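Local coordinates for alternansucrase (Leuconostoc mesenteroides, PDB 6HVG), which is a glycoside hydrolase family 70 enzyme that joins a barrel-type catalytic domain to repeats of the choline-binding and cell-wall-binding kind, at residues Q448-Y453 against T476-A481; N455-K460 against D503-F508; K646-A651 against V1033-A1038; G728-R733 against I743-F748; P1086-S1091 against Y1116-N1121. One frame throughout, in Å; residues are numbered along the deposited sequence.

Interaction 1 of 5, residues Q448-Y453 against T476-A481; sequences QTQANY and TLNDAA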
# COMPACT_ATOMS: atom_id res chain seq x y z
N GLN A 448 -2.43 24.35 27.33
CA GLN A 448 -2.48 22.89 27.31
C GLN A 448 -1.09 22.30 27.18
O GLN A 448 -0.71 21.44 27.96
CB GLN A 448 -3.34 22.41 26.13
CG GLN A 448 -3.60 20.91 26.07
CD GLN A 448 -4.36 20.38 27.27
OE1 GLN A 448 -5.60 20.33 27.27
NE2 GLN A 448 -3.63 20.03 28.32
N THR A 449 -0.32 22.78 26.21
CA THR A 449 1.04 22.33 26.03
C THR A 449 1.87 22.66 27.24
O THR A 449 2.66 21.85 27.70
CB THR A 449 1.68 22.98 24.80
OG1 THR A 449 0.86 22.78 23.66
CG2 THR A 449 3.05 22.34 24.52
N GLN A 450 1.71 23.86 27.79
CA GLN A 450 2.47 24.24 28.98
C GLN A 450 2.18 23.27 30.12
O GLN A 450 3.10 22.83 30.79
CB GLN A 450 2.13 25.67 29.43
CG GLN A 450 2.91 26.14 30.65
CD GLN A 450 2.94 27.64 30.79
OE1 GLN A 450 2.29 28.35 30.03
NE2 GLN A 450 3.65 28.13 31.81
N ALA A 451 0.91 22.96 30.34
CA ALA A 451 0.52 22.08 31.43
C ALA A 451 1.05 20.67 31.20
O ALA A 451 1.43 19.97 32.16
CB ALA A 451 -0.99 22.05 31.59
N ASN A 452 1.06 20.24 29.94
CA ASN A 452 1.56 18.91 29.61
C ASN A 452 3.08 18.82 29.81
O ASN A 452 3.57 17.83 30.35
CB ASN A 452 1.19 18.51 28.18
CG ASN A 452 -0.29 18.20 28.03
OD1 ASN A 452 -0.99 17.95 29.00
ND2 ASN A 452 -0.76 18.19 26.80
N TYR A 453 3.80 19.84 29.38
CA TYR A 453 5.23 19.93 29.61
C TYR A 453 5.54 19.81 31.09
O TYR A 453 6.39 19.04 31.47
CB TYR A 453 5.79 21.24 29.07
CG TYR A 453 7.17 21.61 29.59
CD1 TYR A 453 8.32 21.14 28.98
CD2 TYR A 453 7.31 22.44 30.67
CE1 TYR A 453 9.58 21.48 29.45
CE2 TYR A 453 8.57 22.80 31.16
CZ TYR A 453 9.70 22.33 30.55
OH TYR A 453 10.92 22.70 31.06
N THR A 476 0.10 30.33 37.92
CA THR A 476 0.49 29.07 38.53
C THR A 476 1.38 28.25 37.60
O THR A 476 2.37 27.69 38.05
CB THR A 476 -0.74 28.22 38.91
OG1 THR A 476 -1.55 28.95 39.84
CG2 THR A 476 -0.31 26.88 39.54
N LEU A 477 1.04 28.19 36.31
CA LEU A 477 1.81 27.40 35.36
C LEU A 477 3.21 27.97 35.17
O LEU A 477 4.19 27.22 35.15
CB LEU A 477 1.11 27.34 34.01
CG LEU A 477 -0.25 26.62 33.96
CD1 LEU A 477 -0.92 26.94 32.64
CD2 LEU A 477 -0.10 25.13 34.12
N ASN A 478 3.31 29.29 35.07
CA ASN A 478 4.61 29.95 34.94
C ASN A 478 5.49 29.79 36.19
O ASN A 478 6.69 29.60 36.07
CB ASN A 478 4.41 31.44 34.60
CG ASN A 478 3.89 31.65 33.18
OD1 ASN A 478 4.09 30.81 32.33
ND2 ASN A 478 3.24 32.77 32.95
N ASP A 479 4.88 29.87 37.37
CA ASP A 479 5.61 29.60 38.63
C ASP A 479 6.13 28.16 38.63
O ASP A 479 7.26 27.90 39.05
CB ASP A 479 4.70 29.80 39.85
CG ASP A 479 4.45 31.26 40.17
OD1 ASP A 479 5.11 32.14 39.58
OD2 ASP A 479 3.57 31.55 41.03
N ALA A 480 5.30 27.22 38.17
CA ALA A 480 5.67 25.81 38.10
C ALA A 480 6.75 25.56 37.05
O ALA A 480 7.56 24.66 37.23
CB ALA A 480 4.45 24.96 37.81
N ALA A 481 6.76 26.34 35.99
CA ALA A 481 7.81 26.25 34.98
C ALA A 481 9.17 26.61 35.56
O ALA A 481 10.16 26.00 35.22
CB ALA A 481 7.48 27.13 33.79

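Interaction 2 of 5, residues N455-K460 against D503-F508; sequences NFMSSK and DAIDSF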
# COMPACT_ATOMS: atom_id res chain seq x y z
N ASN A 455 3.70 18.62 33.62
CA ASN A 455 3.39 17.28 34.12
C ASN A 455 4.42 16.23 33.66
O ASN A 455 4.81 15.36 34.44
CB ASN A 455 2.00 16.83 33.68
CG ASN A 455 0.91 17.64 34.31
OD1 ASN A 455 1.15 18.41 35.24
ND2 ASN A 455 -0.29 17.47 33.83
N PHE A 456 4.87 16.30 32.41
CA PHE A 456 5.85 15.35 31.89
C PHE A 456 7.22 15.48 32.59
O PHE A 456 7.79 14.48 33.01
CB PHE A 456 6.00 15.55 30.38
CG PHE A 456 6.94 14.60 29.73
CD1 PHE A 456 6.51 13.35 29.31
CD2 PHE A 456 8.25 14.97 29.45
CE1 PHE A 456 7.36 12.48 28.66
CE2 PHE A 456 9.12 14.10 28.82
CZ PHE A 456 8.68 12.84 28.45
N MET A 457 7.73 16.70 32.70
CA MET A 457 9.03 16.93 33.35
C MET A 457 9.00 16.59 34.83
O MET A 457 9.97 16.04 35.35
CB MET A 457 9.48 18.37 33.18
CG MET A 457 9.75 18.78 31.75
SD MET A 457 11.31 18.19 31.07
CE MET A 457 10.70 17.05 29.85
N SER A 458 7.89 16.91 35.49
CA SER A 458 7.63 16.49 36.87
C SER A 458 7.79 14.98 37.10
O SER A 458 8.39 14.56 38.10
CB SER A 458 6.19 16.85 37.26
OG SER A 458 6.12 18.14 37.78
N SER A 459 7.22 14.18 36.20
CA SER A 459 7.24 12.73 36.32
C SER A 459 8.63 12.17 36.22
O SER A 459 8.82 10.99 36.52
CB SER A 459 6.42 12.10 35.22
OG SER A 459 5.11 12.60 35.30
N LYS A 460 9.59 12.98 35.76
CA LYS A 460 10.94 12.54 35.58
C LYS A 460 11.87 12.98 36.67
O LYS A 460 13.09 12.93 36.51
CB LYS A 460 11.46 12.99 34.21
CG LYS A 460 10.79 12.26 33.05
CD LYS A 460 11.69 12.28 31.81
CE LYS A 460 11.12 11.49 30.63
NZ LYS A 460 12.11 11.17 29.54
N ASP A 503 17.07 14.34 25.25
CA ASP A 503 16.25 13.13 25.16
C ASP A 503 14.89 13.31 25.84
O ASP A 503 13.90 12.76 25.38
CB ASP A 503 16.99 11.92 25.75
CG ASP A 503 18.28 11.59 24.98
OD1 ASP A 503 18.40 11.99 23.79
OD2 ASP A 503 19.17 10.92 25.57
N ALA A 504 14.87 14.06 26.94
CA ALA A 504 13.61 14.39 27.62
C ALA A 504 12.71 15.30 26.77
O ALA A 504 11.52 15.06 26.64
CB ALA A 504 13.90 15.04 28.96
N ILE A 505 13.30 16.32 26.15
CA ILE A 505 12.55 17.19 25.26
C ILE A 505 12.04 16.43 24.05
O ILE A 505 10.85 16.47 23.75
CB ILE A 505 13.38 18.43 24.83
CG1 ILE A 505 13.66 19.32 26.05
CG2 ILE A 505 12.67 19.24 23.76
CD1 ILE A 505 12.44 19.81 26.81
N ASP A 506 12.94 15.70 23.39
CA ASP A 506 12.59 14.91 22.20
C ASP A 506 11.40 14.00 22.47
O ASP A 506 10.46 13.94 21.66
CB ASP A 506 13.77 14.07 21.73
CG ASP A 506 14.81 14.87 20.95
OD1 ASP A 506 14.47 15.94 20.37
OD2 ASP A 506 15.97 14.40 20.90
N SER A 507 11.44 13.30 23.61
CA SER A 507 10.37 12.39 24.01
C SER A 507 9.06 13.11 24.28
O SER A 507 7.99 12.62 23.89
CB SER A 507 10.77 11.59 25.26
OG SER A 507 11.73 10.61 24.92
N PHE A 508 9.14 14.23 24.99
CA PHE A 508 7.96 15.00 25.31
C PHE A 508 7.29 15.53 24.05
O PHE A 508 6.05 15.51 23.94
CB PHE A 508 8.28 16.16 26.23
CG PHE A 508 7.21 17.20 26.23
CD1 PHE A 508 5.95 16.91 26.73
CD2 PHE A 508 7.45 18.44 25.68
CE1 PHE A 508 4.96 17.86 26.70
CE2 PHE A 508 6.46 19.38 25.63
CZ PHE A 508 5.22 19.09 26.15

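Interaction 3 of 5, residues K646-A651 against V1033-A1038; sequences KSDANA and VFHSNA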
# COMPACT_ATOMS: atom_id res chain seq x y z
N LYS A 646 16.31 4.19 -37.43
CA LYS A 646 16.82 3.97 -38.78
C LYS A 646 16.61 2.53 -39.26
O LYS A 646 16.32 2.31 -40.44
CB LYS A 646 18.33 4.29 -38.89
CG LYS A 646 18.76 5.70 -38.51
CD LYS A 646 18.37 6.78 -39.52
CE LYS A 646 16.91 7.23 -39.39
NZ LYS A 646 16.65 8.69 -39.60
N SER A 647 16.80 1.57 -38.37
CA SER A 647 16.69 0.14 -38.71
C SER A 647 16.28 -0.69 -37.49
O SER A 647 16.41 -0.24 -36.37
CB SER A 647 18.03 -0.38 -39.24
OG SER A 647 18.98 -0.53 -38.20
N ASP A 648 15.84 -1.91 -37.74
CA ASP A 648 15.59 -2.87 -36.67
C ASP A 648 16.87 -3.30 -35.95
O ASP A 648 16.84 -3.60 -34.75
CB ASP A 648 14.87 -4.11 -37.21
CG ASP A 648 13.41 -3.84 -37.53
OD1 ASP A 648 12.89 -2.77 -37.13
OD2 ASP A 648 12.79 -4.73 -38.16
N ALA A 649 18.00 -3.34 -36.67
CA ALA A 649 19.28 -3.72 -36.08
C ALA A 649 19.76 -2.67 -35.06
O ALA A 649 20.31 -3.02 -34.01
CB ALA A 649 20.33 -3.92 -37.16
N ASN A 650 19.58 -1.40 -35.39
CA ASN A 650 19.92 -0.30 -34.47
C ASN A 650 19.00 -0.30 -33.24
O ASN A 650 19.47 -0.20 -32.11
CB ASN A 650 19.79 1.06 -35.16
CG ASN A 650 20.89 1.32 -36.17
OD1 ASN A 650 21.70 0.44 -36.48
ND2 ASN A 650 20.91 2.53 -36.70
N ALA A 651 17.70 -0.39 -33.49
CA ALA A 651 16.68 -0.47 -32.46
C ALA A 651 16.94 -1.64 -31.53
O ALA A 651 17.00 -1.46 -30.32
CB ALA A 651 15.29 -0.58 -33.08
N VAL A 1033 10.26 3.02 -33.64
CA VAL A 1033 11.53 2.41 -33.29
C VAL A 1033 11.39 0.88 -33.35
O VAL A 1033 11.94 0.26 -34.25
CB VAL A 1033 12.00 2.87 -31.90
CG1 VAL A 1033 13.21 2.08 -31.42
CG2 VAL A 1033 12.33 4.34 -31.93
N PHE A 1034 10.71 0.29 -32.38
CA PHE A 1034 10.56 -1.15 -32.36
C PHE A 1034 9.45 -1.61 -33.30
O PHE A 1034 8.48 -0.88 -33.55
CB PHE A 1034 10.34 -1.65 -30.93
CG PHE A 1034 11.56 -1.54 -30.08
CD1 PHE A 1034 12.65 -2.36 -30.32
CD2 PHE A 1034 11.64 -0.61 -29.06
CE1 PHE A 1034 13.79 -2.25 -29.54
CE2 PHE A 1034 12.76 -0.48 -28.28
CZ PHE A 1034 13.84 -1.30 -28.50
N HIS A 1035 9.62 -2.82 -33.83
CA HIS A 1035 8.62 -3.44 -34.69
C HIS A 1035 8.48 -4.89 -34.31
O HIS A 1035 9.48 -5.58 -34.22
CB HIS A 1035 9.00 -3.31 -36.17
CG HIS A 1035 9.07 -1.90 -36.65
ND1 HIS A 1035 10.25 -1.19 -36.70
CD2 HIS A 1035 8.10 -1.04 -37.06
CE1 HIS A 1035 10.01 0.03 -37.12
NE2 HIS A 1035 8.71 0.15 -37.33
N SER A 1036 7.24 -5.34 -34.09
CA SER A 1036 7.01 -6.72 -33.72
C SER A 1036 7.15 -7.55 -34.98
O SER A 1036 6.35 -7.42 -35.91
CB SER A 1036 5.62 -6.93 -33.10
OG SER A 1036 5.53 -8.20 -32.46
N ASN A 1037 8.19 -8.37 -35.01
CA ASN A 1037 8.44 -9.25 -36.12
C ASN A 1037 9.33 -10.40 -35.68
O ASN A 1037 9.67 -10.49 -34.51
CB ASN A 1037 9.05 -8.48 -37.29
CG ASN A 1037 10.31 -7.72 -36.92
OD1 ASN A 1037 11.17 -8.22 -36.20
ND2 ASN A 1037 10.45 -6.54 -37.47
N ALA A 1038 9.72 -11.27 -36.60
CA ALA A 1038 10.51 -12.46 -36.26
C ALA A 1038 11.84 -12.11 -35.64
O ALA A 1038 12.31 -12.84 -34.77
CB ALA A 1038 10.71 -13.32 -37.49
O HOH W 1 12.36 -3.59 -33.85

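Interaction 4 of 5, residues G728-R733 against I743-F748; sequences GTLVNR and IPNYSF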
# COMPACT_ATOMS: atom_id res chain seq x y z
N GLY A 728 -9.65 -6.98 -24.65
CA GLY A 728 -9.03 -8.22 -25.09
C GLY A 728 -7.52 -8.17 -25.02
O GLY A 728 -6.92 -7.20 -24.57
N THR A 729 -6.91 -9.23 -25.54
CA THR A 729 -5.49 -9.45 -25.35
C THR A 729 -4.83 -8.62 -26.44
O THR A 729 -5.42 -8.39 -27.50
CB THR A 729 -5.13 -10.95 -25.44
OG1 THR A 729 -3.89 -11.17 -24.79
CG2 THR A 729 -5.02 -11.43 -26.91
N LEU A 730 -3.61 -8.19 -26.17
CA LEU A 730 -2.89 -7.26 -27.05
C LEU A 730 -2.58 -7.81 -28.43
O LEU A 730 -2.63 -7.09 -29.43
CB LEU A 730 -1.60 -6.86 -26.38
CG LEU A 730 -0.64 -5.98 -27.17
CD1 LEU A 730 -1.25 -4.62 -27.41
CD2 LEU A 730 0.69 -5.84 -26.45
N VAL A 731 -2.26 -9.12 -28.49
CA VAL A 731 -1.92 -9.79 -29.74
C VAL A 731 -2.76 -11.05 -29.89
O VAL A 731 -2.66 -11.97 -29.07
CB VAL A 731 -0.42 -10.17 -29.76
CG1 VAL A 731 -0.07 -10.99 -31.01
CG2 VAL A 731 0.45 -8.93 -29.69
N ASN A 732 -3.58 -11.12 -30.93
CA ASN A 732 -4.34 -12.34 -31.16
C ASN A 732 -3.43 -13.42 -31.72
O ASN A 732 -2.60 -13.17 -32.60
CB ASN A 732 -5.54 -12.14 -32.08
CG ASN A 732 -6.59 -13.25 -31.90
OD1 ASN A 732 -6.55 -14.29 -32.57
ND2 ASN A 732 -7.49 -13.05 -30.96
N ARG A 733 -3.61 -14.64 -31.21
CA ARG A 733 -2.77 -15.75 -31.58
C ARG A 733 -3.57 -16.97 -32.02
O ARG A 733 -3.03 -18.07 -32.15
CB ARG A 733 -1.88 -16.09 -30.39
CG ARG A 733 -0.83 -15.03 -30.12
CD ARG A 733 0.07 -15.41 -28.97
NE ARG A 733 1.10 -14.41 -28.74
CZ ARG A 733 0.97 -13.35 -27.94
NH1 ARG A 733 -0.14 -13.11 -27.27
NH2 ARG A 733 1.98 -12.50 -27.83
N ILE A 743 1.21 -4.41 -31.71
CA ILE A 743 2.04 -3.54 -30.85
C ILE A 743 3.21 -4.32 -30.27
O ILE A 743 3.00 -5.31 -29.56
CB ILE A 743 1.23 -2.92 -29.71
CG1 ILE A 743 0.11 -2.05 -30.30
CG2 ILE A 743 2.15 -2.11 -28.80
CD1 ILE A 743 -0.71 -1.29 -29.29
N PRO A 744 4.45 -3.86 -30.53
CA PRO A 744 5.59 -4.60 -30.00
C PRO A 744 5.62 -4.56 -28.49
O PRO A 744 5.30 -3.51 -27.91
CB PRO A 744 6.79 -3.89 -30.60
CG PRO A 744 6.30 -2.54 -30.95
CD PRO A 744 4.85 -2.66 -31.27
N ASN A 745 6.03 -5.67 -27.88
CA ASN A 745 5.91 -5.81 -26.43
C ASN A 745 6.82 -6.86 -25.80
O ASN A 745 7.26 -7.78 -26.46
CB ASN A 745 4.48 -6.20 -26.10
CG ASN A 745 4.15 -7.62 -26.51
OD1 ASN A 745 4.19 -8.55 -25.72
ND2 ASN A 745 3.83 -7.79 -27.78
N TYR A 746 7.08 -6.70 -24.50
CA TYR A 746 7.67 -7.77 -23.68
C TYR A 746 6.62 -8.36 -22.77
O TYR A 746 5.64 -7.70 -22.47
CB TYR A 746 8.87 -7.28 -22.88
CG TYR A 746 8.57 -6.46 -21.64
CD1 TYR A 746 8.28 -5.11 -21.72
CD2 TYR A 746 8.62 -7.04 -20.38
CE1 TYR A 746 8.02 -4.35 -20.57
CE2 TYR A 746 8.37 -6.31 -19.24
CZ TYR A 746 8.08 -4.96 -19.33
OH TYR A 746 7.84 -4.22 -18.18
N SER A 747 6.79 -9.61 -22.35
CA SER A 747 5.79 -10.28 -21.51
C SER A 747 6.46 -11.16 -20.51
O SER A 747 7.56 -11.64 -20.75
CB SER A 747 4.81 -11.11 -22.37
OG SER A 747 5.47 -11.96 -23.27
N PHE A 748 5.79 -11.40 -19.39
CA PHE A 748 6.35 -12.23 -18.34
C PHE A 748 5.29 -12.95 -17.56
O PHE A 748 4.13 -12.61 -17.63
CB PHE A 748 7.19 -11.37 -17.38
CG PHE A 748 6.44 -10.22 -16.78
CD1 PHE A 748 6.41 -8.98 -17.41
CD2 PHE A 748 5.77 -10.37 -15.59
CE1 PHE A 748 5.72 -7.91 -16.88
CE2 PHE A 748 5.08 -9.30 -15.04
CZ PHE A 748 5.05 -8.08 -15.68

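Interaction 5 of 5, residues P1086-S1091 against Y1116-N1121; sequences PQYRSS and YDLGFN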
# COMPACT_ATOMS: atom_id res chain seq x y z
N PRO A 1086 18.79 -2.44 -10.22
CA PRO A 1086 19.26 -1.06 -10.11
C PRO A 1086 20.49 -1.01 -9.23
O PRO A 1086 20.48 -1.53 -8.11
CB PRO A 1086 18.10 -0.35 -9.43
CG PRO A 1086 17.36 -1.43 -8.71
CD PRO A 1086 17.46 -2.60 -9.63
N GLN A 1087 21.55 -0.39 -9.75
CA GLN A 1087 22.88 -0.50 -9.14
C GLN A 1087 23.21 0.63 -8.16
O GLN A 1087 24.36 0.77 -7.73
CB GLN A 1087 23.94 -0.52 -10.23
CG GLN A 1087 23.80 -1.70 -11.16
CD GLN A 1087 24.03 -3.00 -10.45
OE1 GLN A 1087 25.05 -3.17 -9.79
NE2 GLN A 1087 23.09 -3.94 -10.58
N TYR A 1088 22.19 1.40 -7.78
CA TYR A 1088 22.42 2.64 -7.03
C TYR A 1088 22.60 2.32 -5.56
O TYR A 1088 22.04 1.36 -5.06
CB TYR A 1088 21.26 3.58 -7.29
CG TYR A 1088 20.89 3.55 -8.75
CD1 TYR A 1088 21.72 4.11 -9.70
CD2 TYR A 1088 19.75 2.90 -9.20
CE1 TYR A 1088 21.42 4.06 -11.04
CE2 TYR A 1088 19.43 2.86 -10.54
CZ TYR A 1088 20.28 3.44 -11.45
OH TYR A 1088 20.01 3.39 -12.80
N ARG A 1089 23.41 3.10 -4.86
CA ARG A 1089 23.71 2.81 -3.45
C ARG A 1089 22.47 2.93 -2.57
O ARG A 1089 21.82 3.98 -2.55
CB ARG A 1089 24.78 3.74 -2.89
CG ARG A 1089 25.03 3.48 -1.41
CD ARG A 1089 26.30 4.11 -0.92
NE ARG A 1089 27.43 3.89 -1.83
CZ ARG A 1089 28.05 2.73 -2.01
NH1 ARG A 1089 27.68 1.63 -1.36
NH2 ARG A 1089 29.08 2.67 -2.84
N SER A 1090 22.20 1.87 -1.81
CA SER A 1090 21.02 1.84 -0.96
C SER A 1090 21.09 2.88 0.15
O SER A 1090 22.16 3.15 0.72
CB SER A 1090 20.84 0.47 -0.33
OG SER A 1090 19.81 0.49 0.64
N SER A 1091 19.92 3.46 0.44
CA SER A 1091 19.76 4.37 1.57
C SER A 1091 19.68 3.59 2.89
O SER A 1091 19.81 4.18 3.96
CB SER A 1091 18.51 5.23 1.39
OG SER A 1091 17.38 4.42 1.17
N TYR A 1116 24.18 8.54 -8.65
CA TYR A 1116 25.35 8.28 -9.45
C TYR A 1116 26.37 7.35 -8.79
O TYR A 1116 27.35 6.97 -9.44
CB TYR A 1116 26.02 9.59 -9.80
CG TYR A 1116 25.24 10.45 -10.76
CD1 TYR A 1116 24.24 11.28 -10.31
CD2 TYR A 1116 25.55 10.46 -12.12
CE1 TYR A 1116 23.53 12.09 -11.18
CE2 TYR A 1116 24.85 11.26 -13.00
CZ TYR A 1116 23.84 12.08 -12.52
OH TYR A 1116 23.14 12.86 -13.40
N ASP A 1117 26.17 7.01 -7.51
CA ASP A 1117 27.06 6.08 -6.81
C ASP A 1117 26.58 4.65 -7.07
O ASP A 1117 25.59 4.19 -6.49
CB ASP A 1117 27.04 6.36 -5.32
CG ASP A 1117 28.07 5.58 -4.54
OD1 ASP A 1117 28.62 4.62 -5.08
OD2 ASP A 1117 28.33 5.91 -3.37
N LEU A 1118 27.31 3.95 -7.94
CA LEU A 1118 26.98 2.56 -8.30
C LEU A 1118 27.95 1.53 -7.66
O LEU A 1118 28.06 0.39 -8.11
CB LEU A 1118 26.97 2.42 -9.81
CG LEU A 1118 25.70 2.98 -10.50
CD1 LEU A 1118 25.74 4.49 -10.67
CD2 LEU A 1118 25.45 2.32 -11.85
N GLY A 1119 28.62 1.94 -6.58
CA GLY A 1119 29.48 1.05 -5.82
C GLY A 1119 30.92 1.52 -5.68
O GLY A 1119 31.81 0.71 -5.45
N PHE A 1120 31.14 2.84 -5.73
CA PHE A 1120 32.49 3.37 -5.62
C PHE A 1120 33.04 3.24 -4.21
O PHE A 1120 32.29 3.11 -3.25
CB PHE A 1120 32.55 4.84 -6.02
CG PHE A 1120 32.18 5.09 -7.46
CD1 PHE A 1120 30.95 5.64 -7.77
CD2 PHE A 1120 33.06 4.80 -8.49
CE1 PHE A 1120 30.60 5.89 -9.08
CE2 PHE A 1120 32.72 5.05 -9.82
CZ PHE A 1120 31.48 5.59 -10.11
N ASN A 1121 34.36 3.27 -4.11
CA ASN A 1121 35.04 3.22 -2.83
C ASN A 1121 34.75 4.46 -1.96
O ASN A 1121 34.46 5.54 -2.48
CB ASN A 1121 36.55 3.10 -3.04
CG ASN A 1121 36.97 1.76 -3.65
OD1 ASN A 1121 36.17 0.83 -3.82
ND2 ASN A 1121 38.25 1.65 -3.95

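Interaction 1 of 5, residues Q448-Y453 against T476-A481
Ala451 and Leu477 mark the nearest backbone approach of helical segments 448-453 and 476-481, whose axes come within 10.2 Å and whose N-to-C directions differ by 37°. The two helices therefore run roughly the same way. Two side-chain contacts bridge the helices. The polar one is made by Gln450. Its CG stands anti to the backbone N (chi1 -178°), and the chain beyond is extended, reaching across to the other helix. There Gln450 NE2 donates to Asn478 OD1 at 2.8 Å. The bond is nearly straight, with an N-H...O angle of 167°. The acceptor lies in the amide plane of Gln450, while the donor is tilted from the carbonyl plane of Asn478. The two side chains meet at about a right angle. On the way, the amide passes the base of Leu477 at an oblique angle, with Gln450 NE2 3.5 Å from Leu477 CB. The apolar contact is smaller: Leu477 CD2 lies 4.1 Å from Ala451 CB. The remaining amide atoms also have partners. Gln450 OE1 is hydrogen-bonded to Gln474 NE2, and Asn478 ND2 to Gln385 OE1. The amide bond is thus one part of a small polar network. Helices 447-462 and 474-495 continue to pack beyond this point. Leu454 of the first touches Leu477, Ala480 and Ala481, while Tyr453 lies against Ile484 and Ile488 of the second.

Interaction 2 of 5, residues N455-K460 against D503-F508
Asp503 O is held by two donors of Ser507, the residue whose CB meets Phe456 CZ across the contact at 4.0 Å. Ser507 N and Ser507 OG reach this carbonyl oxygen from opposite faces of its plane. The hydroxyl is thereby turned back onto its own helix. The contact itself is largely apolar and centres on Phe456. Its CG is anti to the backbone N (chi1 -178°), on the side facing segment 503-508. Phe508 CB sits over one face, 3.8 Å from the centroid of the Phe456 ring, in a CH-pi contact. The two aromatic rings meet obliquely, with centroids 5.5 Å apart and planes at 42°. Met457 adds its methyl group. Its bent chain brings CE 3.9 Å from Ala504 CB, and the same CE lies in plane at the edge of the Phe456 ring. At the exposed margin, Lys460 extends its chain until NZ is 4.0 Å from Ala504 CA. Ile484 of helix 474-495 also touches Met457. Helices 447-462 and 499-511 thus join through one face of the Phe456 ring, against the methylene of Phe508, and the methyl of Met457: a hydrophobic interface, the serine hydroxyl being satisfied within its own helix.

Interaction 3 of 5, residues K646-A651 against V1033-A1038
Asp648 accepts from two side chains of segment 1033-1038, one on each carboxylate oxygen. His1035 ND1 donates to Asp648 OD1 at 3.1 Å, and Asp648 OD1 accepts through its syn lone pair. The oxygen lies at the edge of the imidazole, somewhat tilted from the ring plane. Asn1037 ND2 donates to Asp648 OD2 at 3.0 Å. Here the side chains meet tip to tip, and the donor approaches from above the carboxylate plane. Asn1037 CG sits between its backbone N and carbonyl carbon (chi1 56°). Both bonds are bent, at 146°. A water accepts from His1035 N at 2.8 Å and makes a weak bond to Asp648 OD1. The other polar ends are engaged. His1035 NE2 is hydrogen-bonded to Asp1030 OD2, so the ring lies between two carboxylates, a setting that may favour a positively charged imidazole. Asn1037 OD1 accepts from Leu1040 N and caps helix 1038-1041. Ser647 is the N-cap of the other helix, its OG accepting from Asn650 N at 3.0 Å. Ala651 makes the apolar part. Its CB is 3.8 Å from Val1033 CG1 and 4.2 Å from Phe1034 CE1. The contact thus joins the start of helix 648-652 to the loop entering helix 1038-1041. That loop also reaches other parts of the barrel. Val1033 shares backbone bonds with Gly673, ahead of strand 678-679, and Ser1036 OG bonds to Asp819 just before strand 821-825.

Interaction 4 of 5, residues G728-R733 against I743-F748
Leu730 and Ile743 form the nearest backbone pair, with CA atoms 7.3 Å apart, where the irregular segment 728-733 passes the residues leading into strand 745-747. The backbones are too far apart to pair, and the segments meet through side chains. Leu730 carries most of the contact, dividing its two methyl groups between two partners. Leu730 CD1 lies 3.8 Å from Ile743 CB and 3.9 Å from Ile743 CD1. Leu730 CD2 packs 3.8 Å from Asn745 CB. Leu730 and Ile743 cross at about a right angle, whereas Leu730 and Asn745 lie alongside, pointing opposite ways. Val731 adds CG2, which is 4.0 Å from Asn745 ND2. Asn745 has CG between its backbone N and carbonyl carbon (chi1 71°). Its ND2 turns back to donate to Ile743 O at 3.2 Å, in the carbonyl plane. The same ND2 is hydrogen-bonded to Asp819 O, and OD1 to Thr820 OG1. This ties the amide to the residues just before strand 821-825. Thr678 of strand 678-679 touches Ile743 and Asn745. Leucine and valine methyls thus meet the flank of a buried amide. The contact across the segments is van der Waals in character, and the amide of Asn745 spends its polar atoms on Ile743 O, Asp819 O and Thr820 OG1.

Interaction 5 of 5, residues P1086-S1091 against Y1116-N1121
Arg1089 and Asp1117 form a tight part of this contact through a salt bridge. Arg1089 CG is anti to the backbone N (chi1 177°), and a bend at chi3 (-45°) places NE at Asp1117 OD2, 2.7 Å away. This bond is nearly straight (174°). The oxygen lies in the guanidinium plane, but the donor stands above the carboxylate plane. Arg1089 NH2 bonds weakly to Asp1117 OD1 at 3.0 Å and also to Asn1128 O. Arg1089 N donates to Asp1117 O at 2.9 Å. Leu1118 is tight too: CD2 lies 3.6 Å from Gln1087 CB, and CA 3.2 Å from Gln1087 O. Looser is Leu1118 CD1, 4.2 Å from Tyr1088 CD1. Arg1089 and Phe1120, both partly exposed, mark the open side; the Phe1120 ring stacks on Tyr1203 instead. Asp1117 OD1 accepts from Gly1119 N at 3.1 Å, an Asx turn; Phe1120 N, at 3.2 Å, makes it an Asx motif. Segment 1086-1091 follows parallel strand 1081-1083, so a barrel strand's following loop is pinned to a neighbouring turn.

Overall arrangement
From the N terminus, interaction 1 first closes a short loop between helices 447-462 and 474-495. Interaction 2 opens inside that loop and closes on helix 499-511, so the two cross. They touch each other, and together pack two successive helices on helix 447-462. Interaction 3 closes a far longer loop, from helix 648-652 to residues 1033-1038. Interaction 4 is nested within it, at strand 745-747. These two also touch, Pro744 packing on Phe1034 and Ser1036. Interaction 5 follows in series, beyond strand 1081-1083 of the same eight-stranded parallel barrel. Interactions 3 to 5 thus belong to the barrel region, with centres of interactions 1 and 3 about 74 Å apart.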